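Local coordinates for glycoside hydrolase family protein (Novosphingobium sp. PP1Y, PDB 6Q2F) that hydrolyses alpha-L-rhamnosides as a glycoside hydrolase, probably releasing terminal L-rhamnose from its substrates, at residues L666-G671 with R720-L725; E383-F388 with R548-Y553; E474-Y479 with G567-V572; L1057-V1062 with V1067-H1072. All coordinates share one frame; numbering follows the deposited sequence.

How the interactions relate
Interactions 1 and 3 pack neighbouring helices around a (beta/alpha)8 barrel, with centres 31 Å apart. Interaction 3 lies closest in sequence to the sodium site: its two helices lead into strands 497-502 and 579-582, after which come the sodium ligands D503, S504, E583 and E586. E644, the remaining ligand, is in strand 642-649, just ahead of the helix used by interaction 1. Interaction 2 uses the same long helix 543-575 as interaction 3, about 17 Å away at the nearest atoms. Interaction 4 belongs to a C-terminal beta domain, yet comes within about 8 Å of interaction 1 (nearest atoms), and W1071 meets rings of helix 712-726.

Interaction 1 of 4, residues L666-G671 with R720-L725; sequences LEFVTG and RSSLLL
F668 bridges helix 657-670 and helix 712-726, which follow the last two strands of a (beta/alpha)8 barrel; their segments 666-670 and 720-725 run nearly parallel (5°), axes 10.9 Å apart at closest. The principal interaction is CH-pi: S721 CB sits over one face of the F668 ring, 3.8 Å from the centroid and displaced toward the rim, where it comes within 3.4 Å of F668 CE2. The ring reaches it because F668 CG is anti to the carbonyl carbon (chi1 -77°), extending the side chain across to the second helix.

The apolar part falls to L725, whose CD1 lies 3.6 Å from F668 CB and approaches the ring obliquely. Y906 of strand 902-908 also packs against both residues. Polar atoms only border the contact. S722 OG lies near the ring plane at its edge, 3.5 Å from F668 CE1, while its hydrogen bond goes to I718 O in its own helix; S721 OG is likewise bonded to Y717 O. Replacing F668 with an alanine would probably leave S721 CB without its aromatic face and open a gap between the helices beside L725 CD1. Beyond the contact, helix 657-670 ends in a Schellman motif at G671, and T670 OG1 turns back to L666 O at 2.7 Å.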
loop_
_atom_site.group_PDB
_atom_site.type_symbol
_atom_site.label_atom_id
_atom_site.label_comp_id
_atom_site.label_asym_id
_atom_site.label_seq_id
_atom_site.Cartn_x
_atom_site.Cartn_y
_atom_site.Cartn_z
ATOM N N LEU A 666 3.384 -8.626 12.729
ATOM C CA LEU A 666 3.264 -7.195 12.495
ATOM C C LEU A 666 2.004 -6.876 11.690
ATOM O O LEU A 666 1.299 -5.909 11.989
ATOM C CB LEU A 666 4.526 -6.681 11.795
ATOM C CG LEU A 666 4.429 -5.209 11.370
ATOM C CD1 LEU A 666 4.291 -4.283 12.620
ATOM C CD2 LEU A 666 5.636 -4.797 10.521
ATOM N N GLU A 667 1.685 -7.695 10.682
ATOM C CA GLU A 667 0.432 -7.512 9.958
ATOM C C GLU A 667 -0.762 -7.679 10.889
ATOM O O GLU A 667 -1.726 -6.899 10.841
ATOM C CB GLU A 667 0.336 -8.516 8.820
ATOM C CG GLU A 667 1.375 -8.321 7.742
ATOM C CD GLU A 667 1.253 -9.374 6.673
ATOM O OE1 GLU A 667 0.117 -9.803 6.390
ATOM O OE2 GLU A 667 2.296 -9.773 6.133
ATOM N N PHE A 668 -0.719 -8.714 11.730
ATOM C CA PHE A 668 -1.817 -8.969 12.653
ATOM C C PHE A 668 -2.042 -7.779 13.589
ATOM O O PHE A 668 -3.171 -7.303 13.734
ATOM C CB PHE A 668 -1.530 -10.243 13.439
ATOM C CG PHE A 668 -1.768 -11.513 12.649
ATOM C CD1 PHE A 668 -2.821 -11.599 11.751
ATOM C CD2 PHE A 668 -0.955 -12.620 12.824
ATOM C CE1 PHE A 668 -3.063 -12.754 11.046
ATOM C CE2 PHE A 668 -1.172 -13.784 12.098
ATOM C CZ PHE A 668 -2.236 -13.852 11.213
ATOM N N VAL A 669 -0.974 -7.271 14.218
ATOM C CA VAL A 669 -1.150 -6.227 15.226
ATOM C C VAL A 669 -1.484 -4.877 14.583
ATOM O O VAL A 669 -1.975 -3.975 15.266
ATOM C CB VAL A 669 0.101 -6.140 16.122
ATOM C CG1 VAL A 669 1.211 -5.308 15.458
ATOM C CG2 VAL A 669 -0.273 -5.592 17.506
ATOM N N THR A 670 -1.300 -4.733 13.258
ATOM C CA THR A 670 -1.721 -3.519 12.573
ATOM C C THR A 670 -3.176 -3.571 12.124
ATOM O O THR A 670 -3.736 -2.528 11.770
ATOM C CB THR A 670 -0.812 -3.256 11.378
ATOM O OG1 THR A 670 0.550 -3.356 11.807
ATOM C CG2 THR A 670 -1.040 -1.822 10.801
ATOM N N GLY A 671 -3.812 -4.744 12.149
ATOM C CA GLY A 671 -5.219 -4.866 11.788
ATOM C C GLY A 671 -5.506 -5.863 10.683
ATOM O O GLY A 671 -6.678 -6.087 10.356
ATOM N N ARG A 720 -5.380 -19.546 12.967
ATOM C CA ARG A 720 -5.902 -19.357 14.317
ATOM C C ARG A 720 -5.835 -17.899 14.725
ATOM O O ARG A 720 -6.747 -17.380 15.375
ATOM C CB ARG A 720 -5.137 -20.210 15.332
ATOM C CG ARG A 720 -5.372 -21.670 15.153
ATOM C CD ARG A 720 -4.816 -22.478 16.310
ATOM N NE ARG A 720 -5.135 -23.884 16.143
ATOM C CZ ARG A 720 -4.222 -24.811 15.903
ATOM N NH1 ARG A 720 -2.945 -24.466 15.823
ATOM N NH2 ARG A 720 -4.579 -26.074 15.748
ATOM N N SER A 721 -4.741 -17.231 14.382
ATOM C CA SER A 721 -4.614 -15.820 14.700
ATOM C C SER A 721 -5.670 -15.015 13.961
ATOM O O SER A 721 -6.302 -14.125 14.538
ATOM C CB SER A 721 -3.208 -15.349 14.339
ATOM O OG SER A 721 -2.250 -16.012 15.138
ATOM N N SER A 722 -5.871 -15.328 12.675
ATOM C CA SER A 722 -6.860 -14.623 11.869
ATOM C C SER A 722 -8.254 -14.806 12.447
ATOM O O SER A 722 -9.043 -13.860 12.488
ATOM C CB SER A 722 -6.825 -15.139 10.427
ATOM O OG SER A 722 -5.528 -15.008 9.854
ATOM N N LEU A 723 -8.572 -16.028 12.901
ATOM C CA LEU A 723 -9.899 -16.299 13.455
ATOM C C LEU A 723 -10.222 -15.337 14.591
ATOM O O LEU A 723 -11.256 -14.648 14.568
ATOM C CB LEU A 723 -9.988 -17.752 13.940
ATOM C CG LEU A 723 -11.212 -18.041 14.809
ATOM C CD1 LEU A 723 -12.520 -17.990 13.980
ATOM C CD2 LEU A 723 -11.083 -19.358 15.585
ATOM N N LEU A 724 -9.345 -15.280 15.601
ATOM C CA LEU A 724 -9.599 -14.383 16.729
ATOM C C LEU A 724 -9.613 -12.930 16.272
ATOM O O LEU A 724 -10.433 -12.129 16.744
ATOM C CB LEU A 724 -8.554 -14.601 17.809
ATOM C CG LEU A 724 -8.473 -16.029 18.394
ATOM C CD1 LEU A 724 -7.577 -16.103 19.650
ATOM C CD2 LEU A 724 -9.863 -16.482 18.783
ATOM N N LEU A 725 -8.732 -12.578 15.323
ATOM C CA LEU A 725 -8.640 -11.209 14.838
ATOM C C LEU A 725 -9.760 -10.846 13.865
ATOM O O LEU A 725 -9.860 -9.687 13.450
ATOM C CB LEU A 725 -7.260 -10.982 14.226
ATOM C CG LEU A 725 -6.213 -10.972 15.375
ATOM C CD1 LEU A 725 -4.785 -11.040 14.830
ATOM C CD2 LEU A 725 -6.366 -9.695 16.189
#

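Interaction 2 of 4, residues E383-F388 with R548-Y553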
loop_
_atom_site.group_PDB
_atom_site.type_symbol
_atom_site.label_atom_id
_atom_site.label_comp_id
_atom_site.label_asym_id
_atom_site.label_seq_id
_atom_site.Cartn_x
_atom_site.Cartn_y
_atom_site.Cartn_z
ATOM N N GLU A 383 1.887 22.694 -13.200
ATOM C CA GLU A 383 1.878 21.326 -13.713
ATOM C C GLU A 383 1.508 20.330 -12.619
ATOM O O GLU A 383 0.651 19.462 -12.822
ATOM C CB GLU A 383 3.235 20.973 -14.332
ATOM C CG GLU A 383 3.603 21.814 -15.566
ATOM C CD GLU A 383 4.522 22.952 -15.216
ATOM O OE1 GLU A 383 4.637 23.243 -14.009
ATOM O OE2 GLU A 383 5.127 23.565 -16.121
ATOM N N THR A 384 2.132 20.440 -11.439
ATOM C CA THR A 384 1.790 19.494 -10.379
ATOM C C THR A 384 0.421 19.808 -9.785
ATOM O O THR A 384 -0.352 18.890 -9.494
ATOM C CB THR A 384 2.881 19.441 -9.294
ATOM O OG1 THR A 384 2.490 18.522 -8.260
ATOM C CG2 THR A 384 3.153 20.784 -8.680
ATOM N N LYS A 385 0.079 21.094 -9.642
ATOM C CA LYS A 385 -1.223 21.444 -9.072
ATOM C C LYS A 385 -2.368 21.010 -9.975
ATOM O O LYS A 385 -3.463 20.726 -9.484
ATOM C CB LYS A 385 -1.317 22.949 -8.801
ATOM C CG LYS A 385 -0.446 23.438 -7.647
ATOM C CD LYS A 385 -0.349 24.971 -7.651
ATOM C CE LYS A 385 0.531 25.478 -6.496
ATOM N NZ LYS A 385 0.771 26.948 -6.568
ATOM N N ALA A 386 -2.129 20.939 -11.281
ATOM C CA ALA A 386 -3.135 20.481 -12.230
ATOM C C ALA A 386 -3.161 18.970 -12.359
ATOM O O ALA A 386 -3.953 18.448 -13.149
ATOM C CB ALA A 386 -2.895 21.107 -13.611
ATOM N N GLY A 387 -2.314 18.258 -11.627
ATOM C CA GLY A 387 -2.363 16.812 -11.639
ATOM C C GLY A 387 -1.553 16.130 -12.720
ATOM O O GLY A 387 -1.720 14.924 -12.924
ATOM N N PHE A 388 -0.691 16.855 -13.428
ATOM C CA PHE A 388 0.176 16.193 -14.390
ATOM C C PHE A 388 1.307 15.434 -13.710
ATOM O O PHE A 388 1.876 14.529 -14.321
ATOM C CB PHE A 388 0.764 17.204 -15.371
ATOM C CG PHE A 388 -0.237 17.758 -16.346
ATOM C CD1 PHE A 388 -0.725 16.970 -17.375
ATOM C CD2 PHE A 388 -0.679 19.062 -16.238
ATOM C CE1 PHE A 388 -1.645 17.469 -18.268
ATOM C CE2 PHE A 388 -1.599 19.573 -17.132
ATOM C CZ PHE A 388 -2.079 18.774 -18.153
ATOM N N ARG A 548 -6.654 27.305 -4.797
ATOM C CA ARG A 548 -7.813 26.600 -4.262
ATOM C C ARG A 548 -8.627 25.961 -5.374
ATOM O O ARG A 548 -9.138 24.848 -5.208
ATOM C CB ARG A 548 -8.681 27.537 -3.428
ATOM C CG ARG A 548 -8.028 27.901 -2.113
ATOM C CD ARG A 548 -8.834 28.933 -1.370
ATOM N NE ARG A 548 -8.137 29.299 -0.146
ATOM C CZ ARG A 548 -8.639 30.079 0.802
ATOM N NH1 ARG A 548 -9.862 30.599 0.685
ATOM N NH2 ARG A 548 -7.909 30.329 1.868
ATOM N N PHE A 549 -8.736 26.622 -6.529
ATOM C CA PHE A 549 -9.407 25.954 -7.634
ATOM C C PHE A 549 -8.682 24.673 -8.007
ATOM O O PHE A 549 -9.316 23.636 -8.235
ATOM C CB PHE A 549 -9.508 26.835 -8.867
ATOM C CG PHE A 549 -9.761 26.034 -10.111
ATOM C CD1 PHE A 549 -10.980 25.405 -10.297
ATOM C CD2 PHE A 549 -8.769 25.854 -11.057
ATOM C CE1 PHE A 549 -11.225 24.645 -11.429
ATOM C CE2 PHE A 549 -9.006 25.089 -12.187
ATOM C CZ PHE A 549 -10.235 24.482 -12.371
ATOM N N LEU A 550 -7.354 24.728 -8.098
ATOM C CA LEU A 550 -6.611 23.535 -8.486
ATOM C C LEU A 550 -6.773 22.437 -7.443
ATOM O O LEU A 550 -6.981 21.268 -7.801
ATOM C CB LEU A 550 -5.141 23.894 -8.729
ATOM C CG LEU A 550 -5.019 24.908 -9.882
ATOM C CD1 LEU A 550 -3.656 25.599 -9.934
ATOM C CD2 LEU A 550 -5.350 24.257 -11.226
ATOM N N TYR A 551 -6.730 22.793 -6.152
ATOM C CA TYR A 551 -7.086 21.846 -5.095
ATOM C C TYR A 551 -8.449 21.211 -5.355
ATOM O O TYR A 551 -8.608 19.986 -5.271
ATOM C CB TYR A 551 -7.088 22.541 -3.726
ATOM C CG TYR A 551 -7.676 21.685 -2.608
ATOM C CD1 TYR A 551 -9.035 21.708 -2.328
ATOM C CD2 TYR A 551 -6.871 20.837 -1.853
ATOM C CE1 TYR A 551 -9.585 20.909 -1.320
ATOM C CE2 TYR A 551 -7.411 20.039 -0.830
ATOM C CZ TYR A 551 -8.766 20.076 -0.585
ATOM O OH TYR A 551 -9.327 19.297 0.421
ATOM N N ASP A 552 -9.454 22.042 -5.653
ATOM C CA ASP A 552 -10.796 21.541 -5.949
ATOM C C ASP A 552 -10.791 20.635 -7.173
ATOM O O ASP A 552 -11.548 19.657 -7.242
ATOM C CB ASP A 552 -11.763 22.718 -6.175
ATOM C CG ASP A 552 -12.126 23.430 -4.881
ATOM O OD1 ASP A 552 -12.002 22.786 -3.812
ATOM O OD2 ASP A 552 -12.537 24.619 -4.932
ATOM N N TYR A 553 -9.961 20.962 -8.163
ATOM C CA TYR A 553 -9.889 20.128 -9.355
ATOM C C TYR A 553 -9.259 18.783 -9.026
ATOM O O TYR A 553 -9.802 17.733 -9.381
ATOM C CB TYR A 553 -9.115 20.860 -10.451
ATOM C CG TYR A 553 -9.251 20.236 -11.815
ATOM C CD1 TYR A 553 -10.283 20.612 -12.668
ATOM C CD2 TYR A 553 -8.353 19.267 -12.248
ATOM C CE1 TYR A 553 -10.409 20.048 -13.919
ATOM C CE2 TYR A 553 -8.475 18.684 -13.497
ATOM C CZ TYR A 553 -9.509 19.087 -14.332
ATOM O OH TYR A 553 -9.646 18.525 -15.579
#
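Beside the meeting of K385 and L550, the aromatic rings with a close neighbour within these segments, F549 and Y551, are both on segment 548-553: the F549 ring has Y553 CB over one face, 4.2 Å above its plane and offset toward the rim, while D552 OD1 lies in the plane of the Y551 ring at its edge. None of these rings stacks across the contact, which is a helix C-terminus packed against the side of the long helix 543-575. The short helix 382-385 closes in a Schellman motif. G387, with positive phi, donates its N to T384 O at 3.0 Å, and F388 N reaches back to E383 O.

L550 fills the junction. Its CB rests 3.7 Å from K385 O, and the side chains cross at about a right angle, bringing L550 CD1 to 3.7 Å from K385 CB. Both side chains have CG anti to the carbonyl carbon (chi1 -71° in K385, -62° in L550). From there K385 runs on extended, passing L550 CD1 with its CD at 4.1 Å and carrying its ammonium group away to D380 O and a salt bridge with D547. Its aliphatic part thus packs on leucine while its charge is met by the residues flanking both segments. K385 O, besides touching L550, accepts a hydrogen bond from R554 NH1, a second tie to the long helix. On the other branch of the leucine, L550 CD2 comes to 4.5 Å from A386 CA.

Interaction 3 of 4, residues E474-Y479 with G567-V572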
loop_
_atom_site.group_PDB
_atom_site.type_symbol
_atom_site.label_atom_id
_atom_site.label_comp_id
_atom_site.label_asym_id
_atom_site.label_seq_id
_atom_site.Cartn_x
_atom_site.Cartn_y
_atom_site.Cartn_z
ATOM N N GLU A 474 -18.015 -0.861 -18.789
ATOM C CA GLU A 474 -17.861 -1.582 -20.047
ATOM C C GLU A 474 -16.585 -2.406 -20.031
ATOM O O GLU A 474 -16.582 -3.570 -20.433
ATOM C CB GLU A 474 -17.844 -0.615 -21.237
ATOM C CG GLU A 474 -19.157 0.103 -21.518
ATOM C CD GLU A 474 -19.039 1.085 -22.693
ATOM O OE1 GLU A 474 -18.043 0.996 -23.441
ATOM O OE2 GLU A 474 -19.932 1.946 -22.862
ATOM N N TYR A 475 -15.485 -1.811 -19.569
ATOM C CA TYR A 475 -14.253 -2.577 -19.425
ATOM C C TYR A 475 -14.490 -3.847 -18.607
ATOM O O TYR A 475 -14.161 -4.950 -19.045
ATOM C CB TYR A 475 -13.150 -1.734 -18.772
ATOM C CG TYR A 475 -12.034 -2.635 -18.313
ATOM C CD1 TYR A 475 -11.069 -3.079 -19.209
ATOM C CD2 TYR A 475 -11.980 -3.096 -16.998
ATOM C CE1 TYR A 475 -10.077 -3.927 -18.810
ATOM C CE2 TYR A 475 -11.000 -3.966 -16.592
ATOM C CZ TYR A 475 -10.036 -4.367 -17.494
ATOM O OH TYR A 475 -9.053 -5.224 -17.083
ATOM N N LEU A 476 -15.089 -3.707 -17.422
ATOM C CA LEU A 476 -15.142 -4.827 -16.483
ATOM C C LEU A 476 -16.211 -5.844 -16.866
ATOM O O LEU A 476 -16.018 -7.047 -16.665
ATOM C CB LEU A 476 -15.359 -4.309 -15.044
ATOM C CG LEU A 476 -14.977 -5.343 -13.959
ATOM C CD1 LEU A 476 -13.495 -5.730 -14.046
ATOM C CD2 LEU A 476 -15.341 -4.925 -12.523
ATOM N N GLU A 477 -17.347 -5.394 -17.410
ATOM C CA GLU A 477 -18.341 -6.361 -17.865
ATOM C C GLU A 477 -17.767 -7.235 -18.968
ATOM O O GLU A 477 -17.969 -8.454 -18.973
ATOM C CB GLU A 477 -19.621 -5.659 -18.332
ATOM C CG GLU A 477 -20.427 -5.096 -17.137
ATOM C CD GLU A 477 -21.718 -4.398 -17.537
ATOM O OE1 GLU A 477 -21.864 -4.013 -18.720
ATOM O OE2 GLU A 477 -22.584 -4.236 -16.647
ATOM N N HIS A 478 -17.018 -6.634 -19.891
ATOM C CA HIS A 478 -16.376 -7.417 -20.936
ATOM C C HIS A 478 -15.361 -8.374 -20.329
ATOM O O HIS A 478 -15.308 -9.553 -20.692
ATOM C CB HIS A 478 -15.690 -6.497 -21.945
ATOM C CG HIS A 478 -15.114 -7.230 -23.113
ATOM N ND1 HIS A 478 -13.830 -7.733 -23.118
ATOM C CD2 HIS A 478 -15.666 -7.588 -24.293
ATOM C CE1 HIS A 478 -13.612 -8.354 -24.264
ATOM N NE2 HIS A 478 -14.709 -8.278 -24.996
ATOM N N TYR A 479 -14.554 -7.880 -19.385
ATOM C CA TYR A 479 -13.505 -8.710 -18.808
ATOM C C TYR A 479 -14.107 -9.911 -18.099
ATOM O O TYR A 479 -13.658 -11.049 -18.281
ATOM C CB TYR A 479 -12.679 -7.878 -17.838
ATOM C CG TYR A 479 -11.579 -8.642 -17.139
ATOM C CD1 TYR A 479 -10.476 -9.109 -17.838
ATOM C CD2 TYR A 479 -11.624 -8.862 -15.771
ATOM C CE1 TYR A 479 -9.444 -9.784 -17.188
ATOM C CE2 TYR A 479 -10.601 -9.537 -15.102
ATOM C CZ TYR A 479 -9.512 -10.000 -15.824
ATOM O OH TYR A 479 -8.507 -10.670 -15.173
ATOM N N GLY A 567 -15.994 2.283 -6.953
ATOM C CA GLY A 567 -17.420 2.028 -6.770
ATOM C C GLY A 567 -18.010 1.175 -7.890
ATOM O O GLY A 567 -18.724 0.199 -7.647
ATOM N N THR A 568 -17.685 1.518 -9.140
ATOM C CA THR A 568 -18.192 0.757 -10.285
ATOM C C THR A 568 -17.655 -0.672 -10.285
ATOM O O THR A 568 -18.388 -1.626 -10.573
ATOM C CB THR A 568 -17.811 1.466 -11.580
ATOM O OG1 THR A 568 -18.179 2.843 -11.482
ATOM C CG2 THR A 568 -18.513 0.840 -12.766
ATOM N N VAL A 569 -16.375 -0.840 -9.949
ATOM C CA VAL A 569 -15.797 -2.180 -9.913
ATOM C C VAL A 569 -16.565 -3.042 -8.923
ATOM O O VAL A 569 -16.960 -4.176 -9.230
ATOM C CB VAL A 569 -14.302 -2.110 -9.561
ATOM C CG1 VAL A 569 -13.815 -3.473 -9.160
ATOM C CG2 VAL A 569 -13.492 -1.596 -10.756
ATOM N N ALA A 570 -16.850 -2.480 -7.737
ATOM C CA ALA A 570 -17.577 -3.238 -6.723
ATOM C C ALA A 570 -19.001 -3.514 -7.174
ATOM O O ALA A 570 -19.523 -4.610 -6.966
ATOM C CB ALA A 570 -17.566 -2.492 -5.377
ATOM N N ASP A 571 -19.646 -2.530 -7.806
ATOM C CA ASP A 571 -21.010 -2.730 -8.301
ATOM C C ASP A 571 -21.068 -3.869 -9.307
ATOM O O ASP A 571 -21.915 -4.762 -9.214
ATOM C CB ASP A 571 -21.535 -1.443 -8.941
ATOM C CG ASP A 571 -21.805 -0.355 -7.931
ATOM O OD1 ASP A 571 -21.713 -0.654 -6.721
ATOM O OD2 ASP A 571 -22.108 0.786 -8.359
ATOM N N VAL A 572 -20.173 -3.833 -10.294
ATOM C CA VAL A 572 -20.170 -4.856 -11.338
ATOM C C VAL A 572 -19.843 -6.219 -10.749
ATOM O O VAL A 572 -20.464 -7.223 -11.098
ATOM C CB VAL A 572 -19.185 -4.477 -12.454
ATOM C CG1 VAL A 572 -19.079 -5.618 -13.462
ATOM C CG2 VAL A 572 -19.657 -3.187 -13.123
#
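L476 makes the close part of this contact, pushing its CD2 methyl between V569 and V572 on successive turns of the facing helix. That methyl lies 3.7 Å from V569 O and 3.8 Å from V569 CA, so it packs against the backbone as well as against side chains. V572 CB is 3.9 Å from L476 CD2, and V569 CG1 closes the other flank at 4.0 Å. With CG anti to the backbone N (chi1 -161°), the leucine reaches out from its helix to V572, and the two side chains lie alongside each other, pointing opposite ways. No hydrogen bond joins the two segments; the tight side is apolar packing of L476 CD2 on the two valines and on the V569 backbone.

These are neighbouring helices on the outside of a (beta/alpha)8 barrel, 469-487 and 543-575; segments 474-479 and 567-572 cross at -32°, their axes 9.9 Å apart at closest. The helices precede the adjacent parallel strands 497-502 and 579-582, and the tight side faces the first of these: L476 touches L500 and V569 touches T502.

On the solvent side the packing is sparser. There E477 contributes only a methylene: its CG lies 3.9 Å from V572 CG1. The chain then continues extended to a carboxylate whose OE2 forms a salt bridge with R473 NH1, one turn earlier in the same helix. R473 also brushes V572 and T568, so the arginine borders the contact where E477 leaves it.

Interaction 4 of 4, residues L1057-V1062 with V1067-H1072; sequences LAQVSV and VGTAWH
Q1059 and T1069 face each other as a non-hydrogen-bonded antiparallel pair. Following the glutamine outward, CB lies 3.7 Å from T1069 CG2, and CG, anti to the backbone N (chi1 177°), meets the same methyl while passing 4.0 Å from G1068 O. The chain then bends at chi2, laying the amide along its own strand toward S1061. NE2 donates to S1061 OG at 3.0 Å, nearly straight and in the amide plane, and also bonds D1066 OD1; OE1 accepts from R1093 NH1 of the next strand. The amide is thus gripped at both ends and its rotation fixed. A leucine here would probably leave R1093 NH1 without the acceptor OE1 gives it, and deprive S1061 OG and D1066 OD1 of the NE2 donor. T1069 OG1, buried here, finds no partner.

The backbones are joined by paired bonds between A1058 and A1070, with A1058 N to A1070 O at 2.7 Å. V1060 N donates to G1068 O at 3.0 Å, almost straight (N-H...O 176°), and V1067 N returns to V1060 O. Among the apolar groups V1067 CG2 touches V1060 CG1 at 3.6 Å, and L1057 CB meets W1071 CB. This is a beta hairpin whose second strand, 1065-1070, forms one edge of a six-stranded antiparallel sheet, consistent with the beta-sandwich of a galactose-binding-like domain.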
loop_
_atom_site.group_PDB
_atom_site.type_symbol
_atom_site.label_atom_id
_atom_site.label_comp_id
_atom_site.label_asym_id
_atom_site.label_seq_id
_atom_site.Cartn_x
_atom_site.Cartn_y
_atom_site.Cartn_z
ATOM N N LEU A 1057 12.543 -26.334 11.495
ATOM C CA LEU A 1057 11.316 -26.709 12.142
ATOM C C LEU A 1057 11.338 -28.181 12.312
ATOM O O LEU A 1057 12.010 -28.847 11.605
ATOM C CB LEU A 1057 10.072 -26.286 11.369
ATOM C CG LEU A 1057 9.843 -26.652 9.911
ATOM C CD1 LEU A 1057 8.383 -26.577 9.534
ATOM C CD2 LEU A 1057 10.662 -25.797 8.991
ATOM N N ALA A 1058 10.590 -28.685 13.266
ATOM C CA ALA A 1058 10.565 -30.085 13.525
ATOM C C ALA A 1058 9.261 -30.659 13.980
ATOM O O ALA A 1058 8.659 -30.204 14.897
ATOM C CB ALA A 1058 11.621 -30.417 14.542
ATOM N N GLN A 1059 8.857 -31.714 13.323
ATOM C CA GLN A 1059 7.640 -32.424 13.699
ATOM C C GLN A 1059 8.049 -33.630 14.540
ATOM O O GLN A 1059 8.935 -34.386 14.142
ATOM C CB GLN A 1059 6.845 -32.829 12.439
ATOM C CG GLN A 1059 5.565 -33.639 12.667
ATOM C CD GLN A 1059 5.850 -35.113 12.972
ATOM O OE1 GLN A 1059 6.602 -35.778 12.256
ATOM N NE2 GLN A 1059 5.257 -35.617 14.047
ATOM N N VAL A 1060 7.418 -33.802 15.705
ATOM C CA VAL A 1060 7.849 -34.781 16.699
ATOM C C VAL A 1060 6.761 -35.825 16.903
ATOM O O VAL A 1060 5.599 -35.482 17.154
ATOM C CB VAL A 1060 8.200 -34.109 18.035
ATOM C CG1 VAL A 1060 8.552 -35.179 19.103
ATOM C CG2 VAL A 1060 9.342 -33.136 17.819
ATOM N N SER A 1061 7.147 -37.094 16.824
ATOM C CA SER A 1061 6.287 -38.228 17.124
ATOM C C SER A 1061 6.883 -39.015 18.284
ATOM O O SER A 1061 8.060 -39.389 18.246
ATOM C CB SER A 1061 6.115 -39.135 15.899
ATOM O OG SER A 1061 5.393 -38.447 14.885
ATOM N N VAL A 1062 6.071 -39.259 19.308
ATOM C CA VAL A 1062 6.472 -40.018 20.489
ATOM C C VAL A 1062 5.614 -41.276 20.534
ATOM O O VAL A 1062 4.382 -41.184 20.577
ATOM C CB VAL A 1062 6.322 -39.184 21.768
ATOM C CG1 VAL A 1062 6.613 -40.035 23.014
ATOM C CG2 VAL A 1062 7.237 -37.973 21.709
ATOM N N VAL A 1067 3.010 -35.264 18.387
ATOM C CA VAL A 1067 2.783 -34.351 19.498
ATOM C C VAL A 1067 2.850 -32.891 19.062
ATOM O O VAL A 1067 2.827 -31.994 19.907
ATOM C CB VAL A 1067 3.760 -34.635 20.646
ATOM C CG1 VAL A 1067 3.548 -36.046 21.122
ATOM C CG2 VAL A 1067 5.193 -34.485 20.166
ATOM N N GLY A 1068 2.916 -32.634 17.767
ATOM C CA GLY A 1068 2.990 -31.287 17.242
ATOM C C GLY A 1068 4.272 -31.086 16.464
ATOM O O GLY A 1068 5.092 -31.996 16.315
ATOM N N THR A 1069 4.419 -29.878 15.926
ATOM C CA THR A 1069 5.679 -29.513 15.299
ATOM C C THR A 1069 6.114 -28.136 15.775
ATOM O O THR A 1069 5.307 -27.206 15.855
ATOM C CB THR A 1069 5.611 -29.620 13.754
ATOM O OG1 THR A 1069 5.863 -28.370 13.119
ATOM C CG2 THR A 1069 4.321 -30.260 13.312
ATOM N N ALA A 1070 7.386 -28.050 16.151
ATOM C CA ALA A 1070 7.986 -26.837 16.676
ATOM C C ALA A 1070 8.682 -26.130 15.521
ATOM O O ALA A 1070 9.567 -26.709 14.873
ATOM C CB ALA A 1070 8.974 -27.180 17.796
ATOM N N TRP A 1071 8.257 -24.893 15.234
ATOM C CA TRP A 1071 8.804 -24.166 14.099
ATOM C C TRP A 1071 9.399 -22.813 14.464
ATOM O O TRP A 1071 9.825 -22.085 13.564
ATOM C CB TRP A 1071 7.738 -23.983 13.004
ATOM C CG TRP A 1071 6.416 -23.416 13.485
ATOM C CD1 TRP A 1071 5.335 -24.121 13.919
ATOM C CD2 TRP A 1071 6.055 -22.035 13.573
ATOM N NE1 TRP A 1071 4.325 -23.267 14.282
ATOM C CE2 TRP A 1071 4.737 -21.980 14.063
ATOM C CE3 TRP A 1071 6.713 -20.838 13.271
ATOM C CZ2 TRP A 1071 4.060 -20.768 14.270
ATOM C CZ3 TRP A 1071 6.034 -19.634 13.478
ATOM C CH2 TRP A 1071 4.725 -19.616 13.978
ATOM N N HIS A 1072 9.475 -22.468 15.751
ATOM C CA HIS A 1072 10.180 -21.264 16.166
ATOM C C HIS A 1072 10.609 -21.444 17.615
ATOM O O HIS A 1072 10.093 -22.308 18.327
ATOM C CB HIS A 1072 9.313 -19.999 15.978
ATOM C CG HIS A 1072 8.175 -19.889 16.947
ATOM N ND1 HIS A 1072 8.356 -19.559 18.276
ATOM C CD2 HIS A 1072 6.840 -20.061 16.780
ATOM C CE1 HIS A 1072 7.183 -19.532 18.886
ATOM N NE2 HIS A 1072 6.246 -19.832 18.002
#